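Local coordinates for protein integral membrane indolylacetylinositol arabinosyltransferase EmbB (Mycolicibacterium smegmatis MC2 155, PDB 7BVC) that probably transfers arabinose in building the arabinan of cell-wall arabinogalactan, as a membrane-embedded glycosyltransferase that binds the drug ethambutol, at residues L36-P48 with T219-V231. Numbering follows the deposited sequence.
Sequences LGFVLSVSIPLLP and TALKLAAMLLAIV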
loop_
_atom_site.group_PDB
_atom_site.type_symbol
_atom_site.label_atom_id
_atom_site.label_comp_id
_atom_site.label_asym_id
_atom_site.label_seq_id
_atom_site.Cartn_x
_atom_site.Cartn_y
_atom_site.Cartn_z
ATOM N N LEU B 36 -43.725 22.221 16.401
ATOM C CA LEU B 36 -43.774 21.166 17.403
ATOM C C LEU B 36 -43.331 19.829 16.826
ATOM O O LEU B 36 -42.711 19.029 17.535
ATOM C CB LEU B 36 -45.177 21.063 18.008
ATOM C CG LEU B 36 -46.350 20.513 17.196
ATOM C CD1 LEU B 36 -46.524 19.021 17.424
ATOM C CD2 LEU B 36 -47.627 21.257 17.550
ATOM N N GLY B 37 -43.605 19.582 15.546
ATOM C CA GLY B 37 -43.070 18.406 14.887
ATOM C C GLY B 37 -41.568 18.414 14.725
ATOM O O GLY B 37 -40.991 17.372 14.394
ATOM N N PHE B 38 -40.924 19.558 14.947
ATOM C CA PHE B 38 -39.472 19.655 14.960
ATOM C C PHE B 38 -38.893 19.624 16.365
ATOM O O PHE B 38 -37.814 19.060 16.568
ATOM C CB PHE B 38 -39.021 20.938 14.252
ATOM C CG PHE B 38 -37.663 21.422 14.671
ATOM C CD1 PHE B 38 -36.519 20.809 14.198
ATOM C CD2 PHE B 38 -37.532 22.499 15.531
ATOM C CE1 PHE B 38 -35.267 21.254 14.578
ATOM C CE2 PHE B 38 -36.283 22.948 15.917
ATOM C CZ PHE B 38 -35.150 22.324 15.439
ATOM N N VAL B 39 -39.587 20.212 17.342
ATOM C CA VAL B 39 -39.117 20.120 18.722
ATOM C C VAL B 39 -39.398 18.754 19.332
ATOM O O VAL B 39 -38.800 18.412 20.358
ATOM C CB VAL B 39 -39.733 21.212 19.614
ATOM C CG1 VAL B 39 -39.551 22.583 18.986
ATOM C CG2 VAL B 39 -41.195 20.919 19.888
ATOM N N LEU B 40 -40.293 17.962 18.738
ATOM C CA LEU B 40 -40.522 16.605 19.216
ATOM C C LEU B 40 -39.493 15.616 18.693
ATOM O O LEU B 40 -39.299 14.563 19.307
ATOM C CB LEU B 40 -41.922 16.132 18.824
ATOM C CG LEU B 40 -43.043 16.423 19.820
ATOM C CD1 LEU B 40 -44.315 15.709 19.409
ATOM C CD2 LEU B 40 -42.627 16.011 21.219
ATOM N N SER B 41 -38.835 15.926 17.575
ATOM C CA SER B 41 -37.865 15.010 16.994
ATOM C C SER B 41 -36.498 15.104 17.652
ATOM O O SER B 41 -35.737 14.133 17.603
ATOM C CB SER B 41 -37.723 15.275 15.497
ATOM O OG SER B 41 -38.929 14.994 14.810
ATOM N N VAL B 42 -36.167 16.246 18.259
ATOM C CA VAL B 42 -34.898 16.382 18.966
ATOM C C VAL B 42 -34.965 15.840 20.384
ATOM O O VAL B 42 -33.922 15.731 21.047
ATOM C CB VAL B 42 -34.436 17.853 18.995
ATOM C CG1 VAL B 42 -34.425 18.428 17.592
ATOM C CG2 VAL B 42 -35.334 18.672 19.905
ATOM N N SER B 43 -36.155 15.491 20.871
ATOM C CA SER B 43 -36.320 14.918 22.198
ATOM C C SER B 43 -36.397 13.398 22.184
ATOM O O SER B 43 -36.385 12.787 23.256
ATOM C CB SER B 43 -37.575 15.485 22.869
ATOM O OG SER B 43 -38.743 15.096 22.168
ATOM N N ILE B 44 -36.484 12.777 21.005
ATOM C CA ILE B 44 -36.493 11.314 20.940
ATOM C C ILE B 44 -35.190 10.719 21.449
ATOM O O ILE B 44 -35.239 9.737 22.205
ATOM C CB ILE B 44 -36.858 10.847 19.523
ATOM C CG1 ILE B 44 -38.143 11.525 19.054
ATOM C CG2 ILE B 44 -37.020 9.340 19.485
ATOM C CD1 ILE B 44 -39.345 11.184 19.897
ATOM N N PRO B 45 -34.004 11.228 21.096
ATOM C CA PRO B 45 -32.779 10.683 21.700
ATOM C C PRO B 45 -32.705 10.864 23.204
ATOM O O PRO B 45 -31.884 10.201 23.850
ATOM C CB PRO B 45 -31.662 11.460 20.994
ATOM C CG PRO B 45 -32.252 11.877 19.708
ATOM C CD PRO B 45 -33.687 12.168 20.003
ATOM N N LEU B 46 -33.529 11.728 23.788
ATOM C CA LEU B 46 -33.499 12.010 25.219
ATOM C C LEU B 46 -34.877 11.708 25.798
ATOM O O LEU B 46 -35.699 12.612 25.963
ATOM C CB LEU B 46 -33.109 13.468 25.462
ATOM C CG LEU B 46 -31.766 13.921 24.893
ATOM C CD1 LEU B 46 -31.583 15.416 25.068
ATOM C CD2 LEU B 46 -30.636 13.160 25.542
ATOM N N LEU B 47 -35.116 10.440 26.141
ATOM C CA LEU B 47 -36.403 10.017 26.674
ATOM C C LEU B 47 -36.202 8.678 27.356
ATOM O O LEU B 47 -35.373 7.884 26.888
ATOM C CB LEU B 47 -37.467 9.907 25.575
ATOM C CG LEU B 47 -38.356 11.132 25.331
ATOM C CD1 LEU B 47 -39.232 10.944 24.105
ATOM C CD2 LEU B 47 -39.204 11.453 26.548
ATOM N N PRO B 48 -36.917 8.388 28.444
ATOM C CA PRO B 48 -36.653 7.156 29.193
ATOM C C PRO B 48 -36.854 5.908 28.345
ATOM O O PRO B 48 -37.713 5.859 27.462
ATOM C CB PRO B 48 -37.665 7.214 30.344
ATOM C CG PRO B 48 -38.708 8.173 29.890
ATOM C CD PRO B 48 -37.992 9.182 29.057
ATOM N N THR B 219 -40.443 3.058 26.100
ATOM C CA THR B 219 -41.576 3.090 27.009
ATOM C C THR B 219 -42.787 3.691 26.301
ATOM O O THR B 219 -42.773 3.930 25.091
ATOM C CB THR B 219 -41.218 3.866 28.274
ATOM O OG1 THR B 219 -40.663 5.135 27.914
ATOM C CG2 THR B 219 -40.206 3.098 29.096
ATOM N N ALA B 220 -43.861 3.940 27.053
ATOM C CA ALA B 220 -45.050 4.547 26.466
ATOM C C ALA B 220 -44.806 5.997 26.076
ATOM O O ALA B 220 -45.374 6.475 25.089
ATOM C CB ALA B 220 -46.224 4.447 27.437
ATOM N N LEU B 221 -43.968 6.707 26.831
ATOM C CA LEU B 221 -43.691 8.105 26.523
ATOM C C LEU B 221 -42.897 8.233 25.229
ATOM O O LEU B 221 -43.231 9.049 24.360
ATOM C CB LEU B 221 -42.942 8.754 27.684
ATOM C CG LEU B 221 -42.940 10.280 27.740
ATOM C CD1 LEU B 221 -44.353 10.805 27.915
ATOM C CD2 LEU B 221 -42.046 10.762 28.868
ATOM N N LYS B 222 -41.841 7.431 25.080
ATOM C CA LYS B 222 -41.028 7.470 23.873
ATOM C C LYS B 222 -41.765 6.944 22.650
ATOM O O LYS B 222 -41.318 7.194 21.526
ATOM C CB LYS B 222 -39.739 6.672 24.084
ATOM C CG LYS B 222 -38.585 7.112 23.202
ATOM C CD LYS B 222 -37.419 6.147 23.292
ATOM C CE LYS B 222 -36.255 6.616 22.438
ATOM N NZ LYS B 222 -35.209 5.568 22.305
ATOM N N LEU B 223 -42.872 6.228 22.835
ATOM C CA LEU B 223 -43.699 5.799 21.714
ATOM C C LEU B 223 -44.741 6.847 21.350
ATOM O O LEU B 223 -44.997 7.084 20.164
ATOM C CB LEU B 223 -44.388 4.473 22.039
ATOM C CG LEU B 223 -43.626 3.198 21.685
ATOM C CD1 LEU B 223 -44.370 1.978 22.194
ATOM C CD2 LEU B 223 -43.402 3.106 20.185
ATOM N N ALA B 224 -45.354 7.477 22.355
ATOM C CA ALA B 224 -46.283 8.567 22.083
ATOM C C ALA B 224 -45.569 9.768 21.481
ATOM O O ALA B 224 -46.183 10.548 20.746
ATOM C CB ALA B 224 -47.014 8.968 23.362
ATOM N N ALA B 225 -44.281 9.936 21.776
ATOM C CA ALA B 225 -43.505 11.012 21.176
ATOM C C ALA B 225 -42.928 10.642 19.818
ATOM O O ALA B 225 -42.521 11.538 19.071
ATOM C CB ALA B 225 -42.372 11.436 22.113
ATOM N N MET B 226 -42.875 9.353 19.482
ATOM C CA MET B 226 -42.455 8.926 18.154
ATOM C C MET B 226 -43.610 8.881 17.169
ATOM O O MET B 226 -43.416 9.169 15.983
ATOM C CB MET B 226 -41.796 7.545 18.220
ATOM C CG MET B 226 -40.305 7.576 18.501
ATOM S SD MET B 226 -39.674 5.971 19.024
ATOM C CE MET B 226 -40.288 4.927 17.708
ATOM N N LEU B 227 -44.806 8.527 17.631
ATOM C CA LEU B 227 -45.995 8.523 16.792
ATOM C C LEU B 227 -46.674 9.884 16.734
ATOM O O LEU B 227 -47.796 9.983 16.228
ATOM C CB LEU B 227 -46.989 7.465 17.280
ATOM C CG LEU B 227 -46.808 6.007 16.837
ATOM C CD1 LEU B 227 -45.417 5.463 17.137
ATOM C CD2 LEU B 227 -47.871 5.128 17.476
ATOM N N LEU B 228 -46.023 10.930 17.242
ATOM C CA LEU B 228 -46.530 12.290 17.151
ATOM C C LEU B 228 -45.586 13.220 16.409
ATOM O O LEU B 228 -45.963 14.361 16.121
ATOM C CB LEU B 228 -46.811 12.855 18.549
ATOM C CG LEU B 228 -48.265 12.791 19.015
ATOM C CD1 LEU B 228 -48.382 13.183 20.478
ATOM C CD2 LEU B 228 -49.138 13.682 18.149
ATOM N N ALA B 229 -44.372 12.774 16.099
ATOM C CA ALA B 229 -43.464 13.513 15.235
ATOM C C ALA B 229 -43.608 13.113 13.777
ATOM O O ALA B 229 -42.976 13.726 12.911
ATOM C CB ALA B 229 -42.015 13.312 15.688
ATOM N N ILE B 230 -44.418 12.098 13.488
ATOM C CA ILE B 230 -44.698 11.695 12.119
ATOM C C ILE B 230 -46.063 12.178 11.645
ATOM O O ILE B 230 -46.242 12.383 10.434
ATOM C CB ILE B 230 -44.588 10.165 11.959
ATOM C CG1 ILE B 230 -43.327 9.650 12.653
ATOM C CG2 ILE B 230 -44.559 9.776 10.493
ATOM C CD1 ILE B 230 -43.158 8.152 12.577
ATOM N N VAL B 231 -47.020 12.387 12.548
ATOM C CA VAL B 231 -48.330 12.889 12.152
ATOM C C VAL B 231 -48.272 14.385 11.882
ATOM O O VAL B 231 -48.772 14.870 10.861
ATOM C CB VAL B 231 -49.374 12.548 13.230
ATOM C CG1 VAL B 231 -50.653 13.332 12.998
ATOM C CG2 VAL B 231 -49.652 11.056 13.245
#
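K222 lies across the face that I44, L47 and P48 turn to segment 219-231, and its carbons meet these three residues in turn. CB sits 4.0 Å from P48 O. CG, anti to the backbone N (chi1 -155°), is carried against the side chain of L47, 3.8 Å from L47 CB. Beyond CG the chain is extended: CD, like CB, lies beside P48 O, and CE lies against I44, 3.3 Å from I44 O, with I44 CG2 also near. NZ goes past this carbonyl and is hydrogen-bonded to the backbone O of F480, so the methylenes pack while the ammonium finds its partner outside the two segments.

Around this chain the contact is apolar. L47 forks: CD1 meets A225 CB at 3.8 Å, and CD2 meets L221 CD2 as the two leucines cross at about a right angle. The branches of I44 also divide, CD1 reaching A225 and CG2 reaching M226 CG at 3.9 Å. At the other end the closest CA atoms are those of G37 and A229, 4.9 Å apart; nearby, S41 OG lies beside A229 CB and is hydrogen-bonded to T473 O.

T219 OG1 donates the one hydrogen bond between the segments, to P48 O at 3.1 Å, from 55° out of the carbonyl plane. The segments largely overlap two predicted transmembrane spans, separated in sequence by a region with far more strand than helix, which includes the concanavalin-like domain. The chemistry thus implies a junction of two predicted membrane spans held mainly by aliphatic packing, with a single polar link at one end.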